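Local coordinates for protein 3-dehydroquinate dehydratase (Clostridium difficile, PDB 4H3D) that catalyses the cis-dehydration of 3-dehydroquinate to 3-dehydroshikimate through an imine with an active-site lysine, the third step of the chorismate pathway, at residues V59-I62 with K63-K66; G28-K31 with K32-I35; K7-K11 with N12-G16; L186-L189 with E190-E194. All coordinates share one frame; numbering follows the deposited sequence.

Along the chain the order is interaction 3, 2, 1, 4. Interactions 2 and 1 are the capped starts of consecutive TIM-barrel helices, 31-41 and 62-76, with centres about 13 Å apart; each brings a side chain to about 4 Å from that of the substrate-binding Trp51. Interaction 4, in helix 182-199, lies on the opposite side of the chain's centre, about 39 Å from interaction 1 and 37 Å from interaction 2. Interaction 3 is the N-terminal hairpin, separate from the eight parallel strands, its centre 23 to 28 Å from the others. The caps thus border the substrate end through Trp51, the hairpin covers the other end of the barrel, and helix 182-199 serves the dimer.

Interaction 1 (V59-I62 with K63-K66); sequences VENI and KEVK
The backbone passes from loop to helix at Asn61, whose carbonyl O accepts from Val65 N at 3.1 Å as the first i to i+4 bond, followed one residue later by Lys66 N to Ile62 O at 2.9 Å. A second, weak bond runs from Glu64 N to the same Asn61 O. The Asn61 side chain adds the cap: OD1 accepts from Glu64 N at 3.3 Å, with an N-H...O angle of 152°. With CG swung anti to its backbone N (chi1 -167°), the Asn61 amide turns back over the first helical turn to face that N-H. Glu64 passes at a slant across Asn61, its extended chain bringing OE2 to 3.4 Å from Asn61 CB, with the carboxylate and amide planes turned 50° apart. Asn61 is thus the N-cap of helix 62-76, which follows strand 48-52 in the TIM barrel, and its carboxamide serves an N-H of the first turn, which has no carbonyl four residues back within the helix. On the inner side Val65 directs its CG2 branch at the loop, passing 3.4 Å from Val59 O and meeting Val59 CG2 at 4.4 Å, the apolar part of the contact; the side chain of Val65 is also about 4 Å from that of the substrate-binding Trp51. Ile62 and Lys66 lie one turn apart on the helix, with Ile62 CG1 4.0 Å from Lys66 CE. The extended lysine carries its NZ onward to a salt bridge with Glu107 of helix 98-110, and Ile62 packs on Leu104 and Ile108 of that same helix.

Interaction 2 (G28-K31 with K32-I35); sequences GKNK and KDII
Asn30 reaches over the first turn of helix 31-41 to hold Asp33, its OD1 accepting from Asp33 N at 2.9 Å. The rotamer makes this possible: chi1 of 55° places CG between the backbone N and the carbonyl carbon, so that the amide oxygen points at the helix start and the Asp33 N-H meets it almost head-on, with a C=O...N angle of 171°. The Asp33 side chain folds back toward its partner, CG lying anti to its own carbonyl carbon and only 3.1 Å from Asn30 OD1. The amide and carboxylate planes stand 58° apart. Asn30 OD1 and the carboxylate oxygens come close without bonding, since all are acceptors; Asp33 OD2 takes a hydrogen from a water at 2.9 Å, and that water accepts from Lys29 N, tying the helix to the residue just ahead of the cap. Ile34 turns inward over the loop: its CG1 rests 3.3 Å from Asn30 O and 3.7 Å from Gly28 O, while its backbone N donates to Asn30 O at 3.1 Å. One residue on, Ile35 N bonds to Lys31 O, and Ile35 CG1 leans over that same oxygen. The Lys31 chain, bent at its last two torsions, ends in a salt bridge with Glu71 of helix 62-76, a helix on which Ile34 and Ile35 also pack. Asn30 and Asp33 occupy the N-cap and N3 positions, an asparagine N-cap with a water-bridged aspartate at the head of the helix that follows the first barrel strand, 21-26, in this TIM-barrel lyase.

Interaction 3 (K7-K11 with N12-G16); sequences KVQVK and NITIG
The flat carboxamide of Gln9 lies over the backbone of the facing strand, one face over the carbonyl oxygen of Ile13, with Gln9 CD 3.3 Å from Ile13 O. Thr14 OG1 stands beside the amide, 3.5 Å from that CD. The bend at Gln9 chi2 (74°) lays the amide across the sheet rather than letting it run outward. Gln9 and Thr14 form the non-hydrogen-bonded pair between two pairs that are hydrogen-bonded. Farther along this face, Thr14 CG2 also meets Lys7 CG at 3.8 Å, the methyl touching the aliphatic part of the lysine where the two chains cross. Strands 8-10 and 13-15 make a beta hairpin with a two-residue loop, in keeping with the N-terminal hairpin that closes the bottom of the barrel in type I dehydroquinases; a type II' turn from Val10 to Ile13 joins them, with Lys11 and Asn12 at its corners. Val10 and Ile13 are bonded in both directions, with Ile13 N to Val10 O at 2.8 Å, and Val8 and Ile15 likewise, with Val8 N to Ile15 O at 3.0 Å. Lys11 takes a positive phi of 48° at the first corner, and its NZ leaves the hairpin for a salt bridge with Asp115. The face of Val8, Val10, Ile13 and Ile15 is apolar. On it Val10 CG2 touches Ile15 CD1 at 4.0 Å, and Val8 CB lies 4.2 Å from Ile15 CB. This apolar side is laid over the starts of barrel strands: Val8 and Ile15 pack on Leu172, Val8 and Val10 on Lys141, and Val10 and Ile13 on Pro80.

Interaction 4 (L186-L189 with E190-E194); sequences LVLL and EATNE
Thr192 and Leu188 meet one turn apart in helix 182-199, and the threonine side chain can be traced outward from the backbone. Its CB sits in the angle between two carbonyls, 3.4 Å from Leu188 O and likewise from Leu189 O. Of the two branches, the CG2 methyl points anti to the backbone N, while the hydroxyl, at chi1 -61°, bends back to the preceding turn. There OG1 donates to Leu188 O at 2.7 Å, coming from above the carbonyl plane, 38° out of it. The helical bond from Thr192 N to the same oxygen, at 2.9 Å, arrives from the opposite face, so two donors from one residue grip one carbonyl. OG1 also meets Leu188 CD1 at 3.8 Å and is hydrogen-bonded to Thr206 OG1 on strand 205-208, which ties this buried hydroxyl to the barrel. Leu188 packs on that strand too. Ala191 sets its CB 3.3 Å from Val187 O and packs on Lys155 and Ile158 of helix 155-167. The extended Glu190 carries its carboxylate away to a salt bridge with Lys183 of the second subunit, whose Leu186 packs on Leu189 and Glu190. This is the helix of a beta-alpha-beta crossover between strands 172-177 and 205-208 of the TIM barrel, joined to the barrel by Leu188 and Thr192 and to the dimer partner by Leu186, Leu189 and Glu190.

Interaction 1 (V59-I62 with K63-K66)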
# COMPACT_ATOMS: atom_id res chain seq x y z
N VAL B 59 -8.91 -6.34 35.46
CA VAL B 59 -9.83 -5.39 34.82
C VAL B 59 -11.16 -5.26 35.56
O VAL B 59 -11.79 -4.22 35.51
CB VAL B 59 -10.07 -5.71 33.31
CG1 VAL B 59 -10.75 -7.05 33.12
CG2 VAL B 59 -10.91 -4.59 32.62
N GLU B 60 -11.57 -6.31 36.26
CA GLU B 60 -12.86 -6.29 36.99
C GLU B 60 -12.83 -5.46 38.28
O GLU B 60 -13.87 -5.24 38.90
CB GLU B 60 -13.32 -7.71 37.29
CG GLU B 60 -13.71 -8.48 36.04
CD GLU B 60 -13.93 -9.94 36.33
OE1 GLU B 60 -12.95 -10.66 36.65
OE2 GLU B 60 -15.08 -10.38 36.20
N ASN B 61 -11.65 -5.00 38.68
CA ASN B 61 -11.51 -4.16 39.84
C ASN B 61 -11.16 -2.73 39.40
O ASN B 61 -10.02 -2.44 39.01
CB ASN B 61 -10.47 -4.71 40.76
CG ASN B 61 -10.50 -4.06 42.10
OD1 ASN B 61 -10.12 -2.90 42.25
ND2 ASN B 61 -10.97 -4.80 43.12
N ILE B 62 -12.16 -1.85 39.47
CA ILE B 62 -12.01 -0.50 38.97
C ILE B 62 -10.86 0.26 39.63
O ILE B 62 -10.16 1.03 38.98
CB ILE B 62 -13.35 0.29 39.08
CG1 ILE B 62 -13.28 1.60 38.32
CG2 ILE B 62 -13.72 0.53 40.54
CD1 ILE B 62 -13.02 1.42 36.87
N LYS B 63 -10.65 0.03 40.92
CA LYS B 63 -9.58 0.68 41.64
C LYS B 63 -8.19 0.32 41.07
O LYS B 63 -7.32 1.19 40.95
CB LYS B 63 -9.66 0.34 43.14
CG LYS B 63 -8.61 1.02 43.98
CD LYS B 63 -8.86 0.76 45.48
CE LYS B 63 -7.84 1.46 46.31
NZ LYS B 63 -8.00 1.18 47.76
N GLU B 64 -7.99 -0.95 40.74
CA GLU B 64 -6.70 -1.40 40.18
C GLU B 64 -6.53 -0.89 38.75
O GLU B 64 -5.41 -0.54 38.32
CB GLU B 64 -6.55 -2.93 40.29
CG GLU B 64 -6.36 -3.39 41.77
CD GLU B 64 -6.49 -4.90 42.01
OE1 GLU B 64 -5.84 -5.41 42.94
OE2 GLU B 64 -7.26 -5.58 41.31
N VAL B 65 -7.63 -0.80 38.01
CA VAL B 65 -7.59 -0.24 36.66
C VAL B 65 -7.16 1.23 36.75
O VAL B 65 -6.32 1.69 35.96
CB VAL B 65 -8.96 -0.29 35.95
CG1 VAL B 65 -8.90 0.52 34.62
CG2 VAL B 65 -9.41 -1.76 35.70
N LYS B 66 -7.74 1.97 37.69
CA LYS B 66 -7.37 3.39 37.88
C LYS B 66 -5.90 3.56 38.28
O LYS B 66 -5.23 4.47 37.80
CB LYS B 66 -8.28 4.07 38.90
CG LYS B 66 -9.71 4.36 38.38
CD LYS B 66 -10.52 5.12 39.44
CE LYS B 66 -11.95 5.32 39.02
NZ LYS B 66 -12.74 5.99 40.08

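Interaction 2 (G28-K31 with K32-I35)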
# COMPACT_ATOMS: atom_id res chain seq x y z
N GLY B 28 -0.37 -5.45 27.90
CA GLY B 28 0.18 -6.09 29.10
C GLY B 28 -0.88 -6.70 30.00
O GLY B 28 -1.99 -6.17 30.13
N LYS B 29 -0.51 -7.78 30.66
CA LYS B 29 -1.42 -8.53 31.50
C LYS B 29 -1.45 -8.00 32.94
O LYS B 29 -2.41 -8.24 33.67
CB LYS B 29 -1.00 -10.00 31.49
CG LYS B 29 -2.13 -10.96 31.20
CD LYS B 29 -2.54 -10.88 29.72
CE LYS B 29 -3.74 -11.77 29.41
NZ LYS B 29 -4.94 -11.42 30.24
N ASN B 30 -0.38 -7.29 33.33
CA ASN B 30 -0.25 -6.74 34.68
C ASN B 30 0.37 -5.34 34.67
O ASN B 30 0.88 -4.89 33.65
CB ASN B 30 0.57 -7.70 35.56
CG ASN B 30 1.93 -8.03 34.96
OD1 ASN B 30 2.69 -7.14 34.57
ND2 ASN B 30 2.25 -9.31 34.90
N LYS B 31 0.32 -4.66 35.80
CA LYS B 31 0.84 -3.27 35.90
C LYS B 31 2.29 -3.10 35.44
O LYS B 31 2.62 -2.16 34.72
CB LYS B 31 0.69 -2.73 37.33
CG LYS B 31 0.99 -1.24 37.45
CD LYS B 31 0.42 -0.64 38.75
CE LYS B 31 1.24 -0.99 39.95
NZ LYS B 31 2.52 -0.25 39.96
N LYS B 32 3.15 -4.01 35.88
CA LYS B 32 4.57 -3.96 35.53
C LYS B 32 4.78 -4.01 34.01
O LYS B 32 5.52 -3.20 33.46
CB LYS B 32 5.30 -5.13 36.20
CG LYS B 32 6.76 -5.26 35.83
CD LYS B 32 7.40 -6.49 36.46
CE LYS B 32 8.85 -6.66 35.99
NZ LYS B 32 9.50 -7.87 36.58
N ASP B 33 4.12 -4.96 33.36
CA ASP B 33 4.27 -5.15 31.92
C ASP B 33 3.71 -3.97 31.11
O ASP B 33 4.31 -3.54 30.12
CB ASP B 33 3.62 -6.48 31.49
CG ASP B 33 4.36 -7.72 32.05
OD1 ASP B 33 5.38 -7.55 32.74
OD2 ASP B 33 3.91 -8.86 31.80
N ILE B 34 2.57 -3.45 31.55
CA ILE B 34 1.92 -2.28 30.92
C ILE B 34 2.86 -1.07 30.94
O ILE B 34 3.07 -0.40 29.91
CB ILE B 34 0.59 -1.97 31.63
CG1 ILE B 34 -0.43 -3.06 31.29
CG2 ILE B 34 0.03 -0.60 31.22
CD1 ILE B 34 -1.67 -3.04 32.14
N ILE B 35 3.45 -0.80 32.10
CA ILE B 35 4.37 0.33 32.23
C ILE B 35 5.63 0.09 31.40
O ILE B 35 6.14 1.02 30.77
CB ILE B 35 4.74 0.59 33.72
CG1 ILE B 35 3.48 0.98 34.51
CG2 ILE B 35 5.81 1.68 33.83
CD1 ILE B 35 2.67 2.11 33.88
O HOH W 1 1.90 -9.08 29.77

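Interaction 3 (K7-K11 with N12-G16)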
# COMPACT_ATOMS: atom_id res chain seq x y z
N LYS B 7 -12.82 18.16 12.53
CA LYS B 7 -11.56 17.49 12.82
C LYS B 7 -11.72 17.04 14.25
O LYS B 7 -12.57 17.58 14.98
CB LYS B 7 -10.35 18.43 12.67
CG LYS B 7 -9.73 18.48 11.24
CD LYS B 7 -10.63 19.16 10.21
CE LYS B 7 -10.06 19.02 8.77
NZ LYS B 7 -8.68 19.57 8.61
N VAL B 8 -10.97 16.04 14.66
CA VAL B 8 -11.05 15.59 16.04
C VAL B 8 -9.71 15.85 16.71
O VAL B 8 -8.72 15.22 16.37
CB VAL B 8 -11.41 14.11 16.11
CG1 VAL B 8 -11.39 13.64 17.55
CG2 VAL B 8 -12.77 13.88 15.50
N GLN B 9 -9.69 16.80 17.65
CA GLN B 9 -8.47 17.15 18.37
C GLN B 9 -8.39 16.36 19.67
O GLN B 9 -9.35 16.33 20.44
CB GLN B 9 -8.46 18.65 18.68
CG GLN B 9 -7.14 19.20 19.27
CD GLN B 9 -6.00 19.32 18.25
OE1 GLN B 9 -4.82 19.40 18.61
NE2 GLN B 9 -6.36 19.35 16.96
N VAL B 10 -7.27 15.69 19.88
CA VAL B 10 -7.00 14.97 21.13
C VAL B 10 -5.60 15.42 21.55
O VAL B 10 -4.65 15.37 20.76
CB VAL B 10 -7.11 13.42 20.96
CG1 VAL B 10 -8.56 13.02 20.74
CG2 VAL B 10 -6.22 12.90 19.83
N LYS B 11 -5.48 15.92 22.79
CA LYS B 11 -4.23 16.53 23.22
C LYS B 11 -3.84 17.50 22.09
O LYS B 11 -4.71 18.24 21.63
CB LYS B 11 -3.16 15.47 23.58
CG LYS B 11 -2.87 15.34 25.06
CD LYS B 11 -4.05 15.02 25.89
CE LYS B 11 -3.68 15.00 27.36
NZ LYS B 11 -4.87 14.81 28.24
N ASN B 12 -2.60 17.44 21.63
CA ASN B 12 -2.11 18.32 20.59
C ASN B 12 -2.03 17.63 19.22
O ASN B 12 -1.24 18.03 18.37
CB ASN B 12 -0.74 18.84 21.02
CG ASN B 12 -0.72 19.33 22.48
OD1 ASN B 12 -1.54 20.17 22.88
ND2 ASN B 12 0.21 18.80 23.27
N ILE B 13 -2.86 16.61 19.01
CA ILE B 13 -2.89 15.83 17.74
C ILE B 13 -4.24 16.13 17.05
O ILE B 13 -5.28 16.11 17.71
CB ILE B 13 -2.77 14.29 17.99
CG1 ILE B 13 -1.36 13.92 18.44
CG2 ILE B 13 -3.10 13.51 16.75
CD1 ILE B 13 -0.24 14.29 17.44
N THR B 14 -4.22 16.41 15.75
CA THR B 14 -5.45 16.72 14.99
C THR B 14 -5.78 15.56 14.06
O THR B 14 -5.20 15.43 12.99
CB THR B 14 -5.28 18.00 14.12
OG1 THR B 14 -4.89 19.10 14.94
CG2 THR B 14 -6.58 18.34 13.41
N ILE B 15 -6.73 14.71 14.47
CA ILE B 15 -7.14 13.55 13.66
C ILE B 15 -8.03 14.06 12.56
O ILE B 15 -8.94 14.86 12.81
CB ILE B 15 -7.89 12.50 14.51
CG1 ILE B 15 -7.04 12.07 15.72
CG2 ILE B 15 -8.28 11.24 13.66
CD1 ILE B 15 -7.71 11.04 16.60
N GLY B 16 -7.78 13.60 11.34
CA GLY B 16 -8.55 14.02 10.18
C GLY B 16 -7.81 15.01 9.30
O GLY B 16 -8.33 15.43 8.28

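Interaction 4 (L186-L189 with E190-E194)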
# COMPACT_ATOMS: atom_id res chain seq x y z
N LEU B 186 -10.30 -4.60 -1.68
CA LEU B 186 -10.66 -3.46 -2.51
C LEU B 186 -12.05 -2.91 -2.14
O LEU B 186 -12.27 -1.69 -2.16
CB LEU B 186 -10.55 -3.81 -4.01
CG LEU B 186 -9.16 -4.27 -4.49
CD1 LEU B 186 -9.16 -4.57 -5.98
CD2 LEU B 186 -8.09 -3.21 -4.19
N VAL B 187 -12.98 -3.78 -1.79
CA VAL B 187 -14.34 -3.34 -1.36
C VAL B 187 -14.26 -2.46 -0.10
O VAL B 187 -14.90 -1.38 -0.02
CB VAL B 187 -15.27 -4.54 -1.12
CG1 VAL B 187 -16.57 -4.11 -0.40
CG2 VAL B 187 -15.55 -5.28 -2.47
N LEU B 188 -13.47 -2.90 0.86
CA LEU B 188 -13.24 -2.13 2.09
C LEU B 188 -12.69 -0.74 1.73
O LEU B 188 -13.19 0.29 2.24
CB LEU B 188 -12.28 -2.88 3.05
CG LEU B 188 -11.95 -2.24 4.41
CD1 LEU B 188 -10.87 -1.15 4.31
CD2 LEU B 188 -13.23 -1.70 5.11
N LEU B 189 -11.71 -0.71 0.83
CA LEU B 189 -11.14 0.57 0.38
C LEU B 189 -12.15 1.42 -0.40
O LEU B 189 -12.20 2.65 -0.23
CB LEU B 189 -9.86 0.35 -0.44
CG LEU B 189 -8.65 -0.22 0.32
CD1 LEU B 189 -7.46 -0.39 -0.64
CD2 LEU B 189 -8.26 0.68 1.50
N GLU B 190 -12.95 0.78 -1.24
CA GLU B 190 -14.01 1.48 -2.00
C GLU B 190 -15.07 2.10 -1.07
O GLU B 190 -15.51 3.25 -1.26
CB GLU B 190 -14.69 0.51 -2.98
CG GLU B 190 -15.75 1.20 -3.88
CD GLU B 190 -16.58 0.22 -4.69
OE1 GLU B 190 -17.29 0.67 -5.62
OE2 GLU B 190 -16.55 -1.00 -4.38
N ALA B 191 -15.50 1.32 -0.08
CA ALA B 191 -16.46 1.77 0.93
C ALA B 191 -15.88 2.93 1.72
O ALA B 191 -16.56 3.92 1.96
CB ALA B 191 -16.83 0.61 1.85
N THR B 192 -14.61 2.80 2.11
CA THR B 192 -13.92 3.86 2.85
C THR B 192 -13.97 5.18 2.09
O THR B 192 -14.34 6.22 2.65
CB THR B 192 -12.44 3.48 3.10
OG1 THR B 192 -12.37 2.27 3.88
CG2 THR B 192 -11.70 4.60 3.82
N ASN B 193 -13.62 5.15 0.81
CA ASN B 193 -13.56 6.38 0.05
C ASN B 193 -14.93 6.96 -0.26
O ASN B 193 -15.10 8.19 -0.29
CB ASN B 193 -12.73 6.20 -1.22
CG ASN B 193 -12.35 7.53 -1.84
OD1 ASN B 193 -12.80 7.85 -2.90
ND2 ASN B 193 -11.55 8.33 -1.13
N GLU B 194 -15.91 6.10 -0.50
CA GLU B 194 -17.28 6.56 -0.73
C GLU B 194 -17.81 7.28 0.51
O GLU B 194 -18.40 8.36 0.41
CB GLU B 194 -18.19 5.39 -1.11
CG GLU B 194 -19.63 5.79 -1.36
CD GLU B 194 -20.43 4.68 -2.04
OE1 GLU B 194 -19.92 4.09 -3.02
OE2 GLU B 194 -21.58 4.43 -1.61